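Long-range contacts in sister chromatid cohesion protein (Chaetomium thermophilum, PDB 5T8V), which probably helps load the cohesin ring onto chromatin, this chain being the C-terminal, HEAT-repeat part of the loader Scc2: residues I127-C138 with D199-L210; S1254-K1262 with Q1366-I1377. All blocks are in the same frame, centred on the assembly; numbering follows the deposited sequence.

Interaction 1. Residues I127-C138 with D199-L210; sequences IRAARTSMRIMC and DAQKLLSMMSEL. With CIT (citric acid), chain B.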
# COMPACT_ATOMS: atom_id res chain seq x y z
N ILE A 127 24.49 4.28 60.11
CA ILE A 127 23.69 3.57 59.12
C ILE A 127 23.23 2.22 59.67
O ILE A 127 22.03 1.92 59.73
CB ILE A 127 24.49 3.39 57.81
CG1 ILE A 127 24.77 4.76 57.19
CG2 ILE A 127 23.74 2.51 56.82
CD1 ILE A 127 25.76 4.72 56.03
N ARG A 128 24.19 1.40 60.09
CA ARG A 128 23.84 0.07 60.57
C ARG A 128 23.19 0.10 61.94
O ARG A 128 22.47 -0.85 62.30
CB ARG A 128 25.09 -0.82 60.56
CG ARG A 128 25.51 -1.18 59.14
CD ARG A 128 26.45 -2.35 59.10
NE ARG A 128 26.60 -2.88 57.75
CZ ARG A 128 25.80 -3.79 57.20
NH1 ARG A 128 24.78 -4.29 57.88
NH2 ARG A 128 26.01 -4.19 55.96
N ALA A 129 23.39 1.17 62.71
CA ALA A 129 22.60 1.36 63.92
C ALA A 129 21.12 1.51 63.58
O ALA A 129 20.26 0.86 64.19
CB ALA A 129 23.10 2.59 64.69
N ALA A 130 20.82 2.35 62.59
CA ALA A 130 19.44 2.48 62.12
C ALA A 130 18.90 1.13 61.66
O ALA A 130 17.78 0.74 62.03
CB ALA A 130 19.36 3.49 60.98
N ARG A 131 19.68 0.40 60.86
CA ARG A 131 19.24 -0.91 60.41
C ARG A 131 18.88 -1.80 61.60
O ARG A 131 17.83 -2.47 61.60
CB ARG A 131 20.31 -1.57 59.55
CG ARG A 131 19.88 -2.91 58.98
CD ARG A 131 20.77 -3.35 57.84
NE ARG A 131 20.12 -4.37 57.02
CZ ARG A 131 20.27 -5.68 57.18
NH1 ARG A 131 21.07 -6.17 58.12
NH2 ARG A 131 19.63 -6.52 56.37
N THR A 132 19.73 -1.82 62.62
CA THR A 132 19.44 -2.62 63.81
C THR A 132 18.13 -2.19 64.46
O THR A 132 17.29 -3.02 64.81
CB THR A 132 20.59 -2.52 64.81
OG1 THR A 132 21.76 -3.11 64.24
CG2 THR A 132 20.25 -3.23 66.12
N SER A 133 17.93 -0.87 64.63
CA SER A 133 16.69 -0.39 65.23
C SER A 133 15.48 -0.89 64.46
O SER A 133 14.54 -1.44 65.05
CB SER A 133 16.70 1.14 65.28
OG SER A 133 17.74 1.61 66.12
N MET A 134 15.49 -0.71 63.14
CA MET A 134 14.36 -1.16 62.33
C MET A 134 14.11 -2.65 62.51
O MET A 134 12.98 -3.08 62.80
CB MET A 134 14.61 -0.83 60.86
CG MET A 134 14.83 0.65 60.57
SD MET A 134 13.52 1.72 61.20
CE MET A 134 14.35 2.48 62.60
N ARG A 135 15.16 -3.46 62.36
CA ARG A 135 14.98 -4.90 62.52
C ARG A 135 14.39 -5.24 63.88
O ARG A 135 13.52 -6.12 63.99
CB ARG A 135 16.31 -5.62 62.33
CG ARG A 135 16.25 -7.10 62.65
CD ARG A 135 17.34 -7.86 61.93
NE ARG A 135 17.10 -7.93 60.49
CZ ARG A 135 18.02 -8.28 59.60
NH1 ARG A 135 19.24 -8.60 59.98
NH2 ARG A 135 17.71 -8.32 58.31
N ILE A 136 14.83 -4.55 64.93
CA ILE A 136 14.23 -4.74 66.25
C ILE A 136 12.74 -4.42 66.20
O ILE A 136 11.93 -5.08 66.86
CB ILE A 136 14.96 -3.87 67.30
CG1 ILE A 136 16.35 -4.46 67.57
CG2 ILE A 136 14.15 -3.79 68.60
CD1 ILE A 136 17.24 -3.56 68.40
N MET A 137 12.36 -3.41 65.42
CA MET A 137 10.94 -3.12 65.23
C MET A 137 10.25 -4.08 64.26
O MET A 137 9.05 -3.93 64.04
CB MET A 137 10.76 -1.68 64.73
CG MET A 137 10.82 -0.64 65.84
SD MET A 137 10.46 1.02 65.26
CE MET A 137 11.97 1.40 64.38
N CYS A 138 10.98 -5.05 63.70
CA CYS A 138 10.39 -6.04 62.81
C CYS A 138 10.34 -7.43 63.44
O CYS A 138 10.41 -8.44 62.74
CB CYS A 138 11.17 -6.10 61.50
SG CYS A 138 10.98 -4.64 60.47
N ASP A 199 26.28 -0.85 53.28
CA ASP A 199 25.48 -0.39 54.41
C ASP A 199 24.24 0.35 53.95
O ASP A 199 23.13 0.11 54.45
CB ASP A 199 26.33 0.51 55.32
CG ASP A 199 27.53 -0.22 55.90
OD1 ASP A 199 27.78 -1.38 55.51
OD2 ASP A 199 28.23 0.38 56.74
N ALA A 200 24.40 1.25 52.97
CA ALA A 200 23.25 2.00 52.46
C ALA A 200 22.20 1.06 51.86
O ALA A 200 21.01 1.16 52.18
CB ALA A 200 23.72 3.02 51.43
N GLN A 201 22.63 0.15 50.99
CA GLN A 201 21.69 -0.82 50.42
C GLN A 201 20.93 -1.55 51.53
O GLN A 201 19.69 -1.59 51.52
CB GLN A 201 22.44 -1.83 49.55
CG GLN A 201 23.00 -1.29 48.25
CD GLN A 201 23.53 -2.39 47.35
OE1 GLN A 201 23.37 -3.57 47.65
NE2 GLN A 201 24.18 -2.01 46.26
N LYS A 202 21.66 -2.11 52.49
CA LYS A 202 21.04 -2.88 53.55
C LYS A 202 20.03 -2.04 54.33
O LYS A 202 18.99 -2.55 54.76
CB LYS A 202 22.11 -3.44 54.48
CG LYS A 202 23.09 -4.39 53.80
CD LYS A 202 22.46 -5.75 53.53
CE LYS A 202 23.47 -6.72 52.93
NZ LYS A 202 24.66 -6.94 53.83
N LEU A 203 20.32 -0.76 54.53
CA LEU A 203 19.38 0.10 55.24
C LEU A 203 18.12 0.34 54.41
O LEU A 203 17.00 0.19 54.92
CB LEU A 203 20.04 1.44 55.59
CG LEU A 203 19.12 2.44 56.30
CD1 LEU A 203 18.58 1.85 57.60
CD2 LEU A 203 19.86 3.74 56.57
N LEU A 204 18.28 0.71 53.14
CA LEU A 204 17.11 0.94 52.30
C LEU A 204 16.22 -0.29 52.24
O LEU A 204 15.00 -0.22 52.47
CB LEU A 204 17.56 1.35 50.90
CG LEU A 204 18.30 2.69 50.80
CD1 LEU A 204 19.03 2.81 49.48
CD2 LEU A 204 17.32 3.84 50.96
N SER A 205 16.80 -1.45 51.94
CA SER A 205 16.03 -2.69 51.92
C SER A 205 15.38 -2.94 53.27
O SER A 205 14.25 -3.44 53.35
CB SER A 205 16.91 -3.86 51.51
OG SER A 205 17.77 -4.24 52.56
N MET A 206 16.09 -2.61 54.36
CA MET A 206 15.51 -2.79 55.68
C MET A 206 14.29 -1.90 55.89
O MET A 206 13.37 -2.28 56.62
CB MET A 206 16.55 -2.51 56.76
CG MET A 206 16.06 -2.83 58.17
SD MET A 206 15.58 -4.55 58.37
CE MET A 206 13.98 -4.36 59.16
N MET A 207 14.27 -0.72 55.28
CA MET A 207 13.08 0.12 55.34
C MET A 207 11.94 -0.50 54.54
O MET A 207 10.79 -0.52 55.00
CB MET A 207 13.39 1.53 54.82
CG MET A 207 14.48 2.25 55.59
SD MET A 207 14.03 2.56 57.31
CE MET A 207 12.75 3.79 57.12
N SER A 208 12.24 -0.99 53.34
CA SER A 208 11.24 -1.72 52.57
C SER A 208 10.60 -2.81 53.41
O SER A 208 9.38 -2.99 53.40
CB SER A 208 11.87 -2.33 51.31
OG SER A 208 12.18 -1.33 50.36
N GLU A 209 11.41 -3.56 54.16
CA GLU A 209 10.86 -4.56 55.07
C GLU A 209 10.04 -3.91 56.18
O GLU A 209 8.96 -4.39 56.52
CB GLU A 209 11.98 -5.41 55.66
CG GLU A 209 11.52 -6.47 56.64
CD GLU A 209 12.67 -7.29 57.19
OE1 GLU A 209 13.76 -7.26 56.59
OE2 GLU A 209 12.48 -7.95 58.24
N LEU A 210 10.54 -2.80 56.74
CA LEU A 210 9.87 -2.15 57.85
C LEU A 210 8.42 -1.82 57.52
O LEU A 210 7.50 -2.22 58.24
CB LEU A 210 10.61 -0.87 58.24
CG LEU A 210 9.94 -0.03 59.35
CD1 LEU A 210 10.25 -0.60 60.72
CD2 LEU A 210 10.36 1.42 59.26
C1 CIT B . 21.67 -9.71 57.82
O1 CIT B . 22.80 -9.19 57.70
O2 CIT B . 21.25 -9.94 58.98
C2 CIT B . 20.83 -10.04 56.62
C3 CIT B . 21.55 -11.06 55.74
O7 CIT B . 22.15 -12.06 56.62
C4 CIT B . 20.61 -11.79 54.78
C5 CIT B . 19.77 -10.83 53.98
O3 CIT B . 20.07 -9.63 53.87
O4 CIT B . 18.75 -11.25 53.38
C6 CIT B . 22.66 -10.40 54.95
O5 CIT B . 23.25 -11.03 54.04
O6 CIT B . 23.00 -9.22 55.18

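Interaction 2. Residues S1254-K1262 with Q1366-I1377; sequences SQIDFDIAK and QLTAASMILLAI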
# COMPACT_ATOMS: atom_id res chain seq x y z
N SER A 1254 -25.06 33.40 -22.46
CA SER A 1254 -25.76 34.25 -23.42
C SER A 1254 -26.57 33.43 -24.41
O SER A 1254 -27.58 33.91 -24.93
CB SER A 1254 -24.76 35.14 -24.16
OG SER A 1254 -24.12 36.04 -23.26
N GLN A 1255 -26.16 32.19 -24.67
CA GLN A 1255 -26.92 31.32 -25.55
C GLN A 1255 -28.21 30.82 -24.91
O GLN A 1255 -29.02 30.20 -25.61
CB GLN A 1255 -26.06 30.13 -25.99
CG GLN A 1255 -25.05 30.46 -27.08
CD GLN A 1255 -25.66 30.39 -28.47
OE1 GLN A 1255 -26.30 29.40 -28.83
NE2 GLN A 1255 -25.46 31.44 -29.26
N ILE A 1256 -28.41 31.08 -23.62
CA ILE A 1256 -29.63 30.65 -22.95
C ILE A 1256 -30.71 31.72 -22.95
O ILE A 1256 -31.89 31.40 -22.73
CB ILE A 1256 -29.33 30.21 -21.50
CG1 ILE A 1256 -28.16 29.23 -21.47
CG2 ILE A 1256 -30.54 29.55 -20.88
CD1 ILE A 1256 -27.64 28.91 -20.09
N ASP A 1257 -30.35 32.98 -23.21
CA ASP A 1257 -31.33 34.06 -23.28
C ASP A 1257 -32.41 33.69 -24.29
O ASP A 1257 -32.20 32.83 -25.15
CB ASP A 1257 -30.66 35.38 -23.67
CG ASP A 1257 -31.32 36.58 -23.03
OD1 ASP A 1257 -32.48 36.46 -22.60
OD2 ASP A 1257 -30.67 37.64 -22.95
N PHE A 1258 -33.57 34.35 -24.21
CA PHE A 1258 -34.70 33.96 -25.04
C PHE A 1258 -35.61 35.16 -25.28
O PHE A 1258 -35.56 36.16 -24.56
CB PHE A 1258 -35.49 32.82 -24.40
CG PHE A 1258 -35.91 33.09 -22.99
CD1 PHE A 1258 -35.05 32.82 -21.93
CD2 PHE A 1258 -37.16 33.61 -22.70
CE1 PHE A 1258 -35.42 33.07 -20.63
CE2 PHE A 1258 -37.54 33.86 -21.40
CZ PHE A 1258 -36.67 33.59 -20.36
N ASP A 1259 -36.45 35.02 -26.30
CA ASP A 1259 -37.45 36.02 -26.65
C ASP A 1259 -38.76 35.28 -26.87
O ASP A 1259 -38.91 34.56 -27.87
CB ASP A 1259 -37.05 36.81 -27.90
CG ASP A 1259 -37.70 38.18 -27.96
OD1 ASP A 1259 -38.76 38.36 -27.34
OD2 ASP A 1259 -37.14 39.07 -28.63
N ILE A 1260 -39.71 35.44 -25.94
CA ILE A 1260 -41.01 34.78 -26.06
C ILE A 1260 -41.58 35.09 -27.43
O ILE A 1260 -41.83 36.26 -27.76
CB ILE A 1260 -41.96 35.21 -24.93
CG1 ILE A 1260 -41.43 34.68 -23.59
CG2 ILE A 1260 -43.36 34.68 -25.18
CD1 ILE A 1260 -42.20 35.16 -22.37
N ALA A 1261 -41.82 34.04 -28.22
CA ALA A 1261 -41.99 34.07 -29.67
C ALA A 1261 -40.90 33.20 -30.27
O ALA A 1261 -39.83 33.69 -30.66
CB ALA A 1261 -41.92 35.49 -30.25
N LYS A 1262 -41.15 31.89 -30.34
CA LYS A 1262 -40.13 30.91 -30.68
C LYS A 1262 -40.79 29.59 -31.06
O LYS A 1262 -41.23 29.43 -32.20
CB LYS A 1262 -39.16 30.75 -29.51
CG LYS A 1262 -39.83 30.95 -28.15
CD LYS A 1262 -38.92 30.64 -26.98
CE LYS A 1262 -39.70 30.70 -25.68
NZ LYS A 1262 -38.85 31.04 -24.50
N GLN A 1366 -46.34 28.44 -22.82
CA GLN A 1366 -45.28 29.34 -23.25
C GLN A 1366 -44.53 29.90 -22.05
O GLN A 1366 -43.29 29.94 -22.04
CB GLN A 1366 -45.87 30.47 -24.09
CG GLN A 1366 -44.85 31.29 -24.86
CD GLN A 1366 -45.50 32.30 -25.78
OE1 GLN A 1366 -46.48 32.95 -25.41
NE2 GLN A 1366 -44.97 32.44 -26.98
N LEU A 1367 -45.26 30.32 -21.01
CA LEU A 1367 -44.62 30.91 -19.83
C LEU A 1367 -44.09 29.86 -18.87
O LEU A 1367 -43.17 30.15 -18.11
CB LEU A 1367 -45.61 31.83 -19.11
CG LEU A 1367 -46.15 32.98 -19.97
CD1 LEU A 1367 -47.18 33.77 -19.19
CD2 LEU A 1367 -45.02 33.89 -20.45
N THR A 1368 -44.66 28.66 -18.88
CA THR A 1368 -44.03 27.55 -18.17
C THR A 1368 -42.70 27.20 -18.82
O THR A 1368 -41.68 27.05 -18.14
CB THR A 1368 -44.97 26.35 -18.16
OG1 THR A 1368 -46.22 26.71 -17.55
CG2 THR A 1368 -44.35 25.18 -17.38
N ALA A 1369 -42.70 27.06 -20.15
CA ALA A 1369 -41.46 26.91 -20.90
C ALA A 1369 -40.45 27.98 -20.51
O ALA A 1369 -39.30 27.68 -20.18
CB ALA A 1369 -41.74 26.96 -22.40
N ALA A 1370 -40.87 29.24 -20.55
CA ALA A 1370 -40.01 30.33 -20.12
C ALA A 1370 -39.44 30.06 -18.73
O ALA A 1370 -38.22 30.03 -18.54
CB ALA A 1370 -40.79 31.65 -20.14
N SER A 1371 -40.33 29.83 -17.76
CA SER A 1371 -39.91 29.69 -16.37
C SER A 1371 -38.87 28.59 -16.20
O SER A 1371 -37.78 28.83 -15.67
CB SER A 1371 -41.13 29.40 -15.49
OG SER A 1371 -42.08 30.45 -15.57
N MET A 1372 -39.19 27.37 -16.64
CA MET A 1372 -38.31 26.22 -16.47
C MET A 1372 -36.86 26.57 -16.74
O MET A 1372 -35.96 26.15 -16.00
CB MET A 1372 -38.74 25.07 -17.39
CG MET A 1372 -39.98 24.32 -16.93
SD MET A 1372 -40.29 22.87 -17.95
CE MET A 1372 -40.53 23.63 -19.55
N ILE A 1373 -36.62 27.33 -17.81
CA ILE A 1373 -35.26 27.76 -18.12
C ILE A 1373 -34.65 28.49 -16.93
O ILE A 1373 -33.57 28.13 -16.44
CB ILE A 1373 -35.25 28.64 -19.38
CG1 ILE A 1373 -35.77 27.84 -20.58
CG2 ILE A 1373 -33.84 29.17 -19.66
CD1 ILE A 1373 -35.95 28.65 -21.85
N LEU A 1374 -35.35 29.51 -16.43
CA LEU A 1374 -34.79 30.32 -15.35
C LEU A 1374 -34.63 29.51 -14.06
O LEU A 1374 -33.61 29.63 -13.38
CB LEU A 1374 -35.67 31.54 -15.10
CG LEU A 1374 -35.78 32.54 -16.26
CD1 LEU A 1374 -37.10 32.38 -16.95
CD2 LEU A 1374 -35.59 33.96 -15.77
N LEU A 1375 -35.63 28.70 -13.71
CA LEU A 1375 -35.52 27.89 -12.51
C LEU A 1375 -34.34 26.93 -12.60
O LEU A 1375 -33.65 26.68 -11.60
CB LEU A 1375 -36.82 27.11 -12.26
CG LEU A 1375 -38.00 27.93 -11.75
CD1 LEU A 1375 -39.04 28.11 -12.83
CD2 LEU A 1375 -38.62 27.29 -10.52
N ALA A 1376 -34.08 26.38 -13.79
CA ALA A 1376 -32.93 25.51 -13.97
C ALA A 1376 -31.63 26.29 -13.82
O ALA A 1376 -30.70 25.86 -13.12
CB ALA A 1376 -33.00 24.82 -15.33
N ILE A 1377 -31.54 27.45 -14.48
CA ILE A 1377 -30.36 28.30 -14.36
C ILE A 1377 -30.05 28.56 -12.89
O ILE A 1377 -28.94 28.33 -12.42
CB ILE A 1377 -30.56 29.62 -15.12
CG1 ILE A 1377 -30.67 29.37 -16.63
CG2 ILE A 1377 -29.39 30.58 -14.85
CD1 ILE A 1377 -31.14 30.58 -17.41

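Interaction 1. Residues I127-C138 with D199-L210
Lys202 O receives three N-H or O-H groups. Met206 N takes it in the usual helical bond, Ser205 OG adds a second bond of 3.0 Å to Lys202 O, and Arg131 NE reaches it across the contact in a weak bond of 3.1 Å. The Arg131 chain leaves with CG opposite the backbone N (chi1 -176°) and runs extended to NE. That carries the guanidinium over to helix 190-213, where Lys202 O lies at its edge and Lys202 CD over one face. Its NH1 is bonded to Gln63. One turn earlier, Arg128 makes a salt bridge to Asp199, with NE 2.9 Å from OD1. NE and NH2 both turn to OD1, in weak hydrogen bonds, and the guanidinium and carboxylate planes stand 80° apart, so this is not a flat two-pronged bridge.

Next to these polar groups the helices pack through apolar side chains. Leu203 CD1 lies against Ala130 CB. Met206 runs from CG, 3.7 Å from Met134 CB, to CE beside Cys138 SG, following helix 120-136 toward its C-terminal end. Met134 SD meets Leu210 CD2 at 3.7 Å. The segments run nearly parallel, crossing at 23° with their axes 9.1 Å apart.

A citrate, probably from the crystallisation liquor, sits at the polar margin. Arg135 NH1 donates to its O2 at 2.6 Å, and Lys202 NZ donates to its O6 at 3.1 Å. Lys202 NZ also lies near Arg128 NH2. The contact thus pairs a methionine-rich interior, which joins two helices near the N-terminal end of this chain, with a basic margin. That cluster of positive charge probably favours an anion, and the citrate is consistent with this.

Interaction 2. Residues S1254-K1262 with Q1366-I1377
Phe1258 holds CG between its backbone N and carbonyl carbon (chi1 53°), which turns the ring onto helix 1364-1387. In Ile1260, CG1 lies beside the backbone N (chi1 -67°), which leaves CG2 opposite that N and facing Gln1366. Together with Ile1256, these residues alternate with Asp1257 and Asp1259. The three apolar side chains start out toward the helix, whereas the two aspartates make no contact with it.

The CZ end of the Phe1258 ring meets Leu1374 CD1 at 3.6 Å, the two side chains crossing at about a right angle. Ala1370 CB lies near CE2, and Ile1373 CD1 near the ring's CD1. At one end of the contact, Ile1256 CG2 touches Ile1373 CG2 at 3.5 Å and Ile1377 CD1 at 3.7 Å. Ile1256 lies antiparallel to both isoleucines, side by side with them.

At the other end, Ile1260 divides its branches. CD1 packs on Leu1367 CD2 at 3.6 Å, and CG2 rests on the amide of Gln1366, 3.3 Å from CD. The Gln1366 chain is extended and passes the Ile1260 side chain at a slant, with CG also close to the methyl. With an alanine in place of Gln1366 the amide is gone, and Ile1260 CG2 would probably lose its closest packing partner, with a gap opened beside Ala1261.

No hydrogen bond links the two segments. Within the loop Phe1258 N bonds to Asp1257 OD1 at 2.9 Å; Asp1257 OD1 also bonds to Thr1308 and Ile1256 O to His1272. Ile1256 packs on helix 1271-1284 too, and Ile1377 reaches Val1305 of helix 1291-1319. An extended loop thus lies along a later helix, its apolar residues packed on one helix surface, at the helical C-terminal end of this chain, consistent with the HEAT-repeat build of Scc2.

In the fold
Interaction 1 and interaction 2 lie on opposite sides of the chain's centre, 101 Å apart between their centres and about 81 Å between nearest atoms. They share no helix. Interaction 1 comes first and joins helices 120-136 and 190-213 near the N-terminal end of the chain. It closes long before interaction 2 opens, where the loop after helix 1243-1254 meets helix 1364-1387 near the C-terminal end. Between them runs a long series of helices, and the two do not touch. Each draws together residues from its own end of an elongated, mainly helical chain. Each therefore holds together one end of the chain, and any influence of one on the other would have to pass through the helices between.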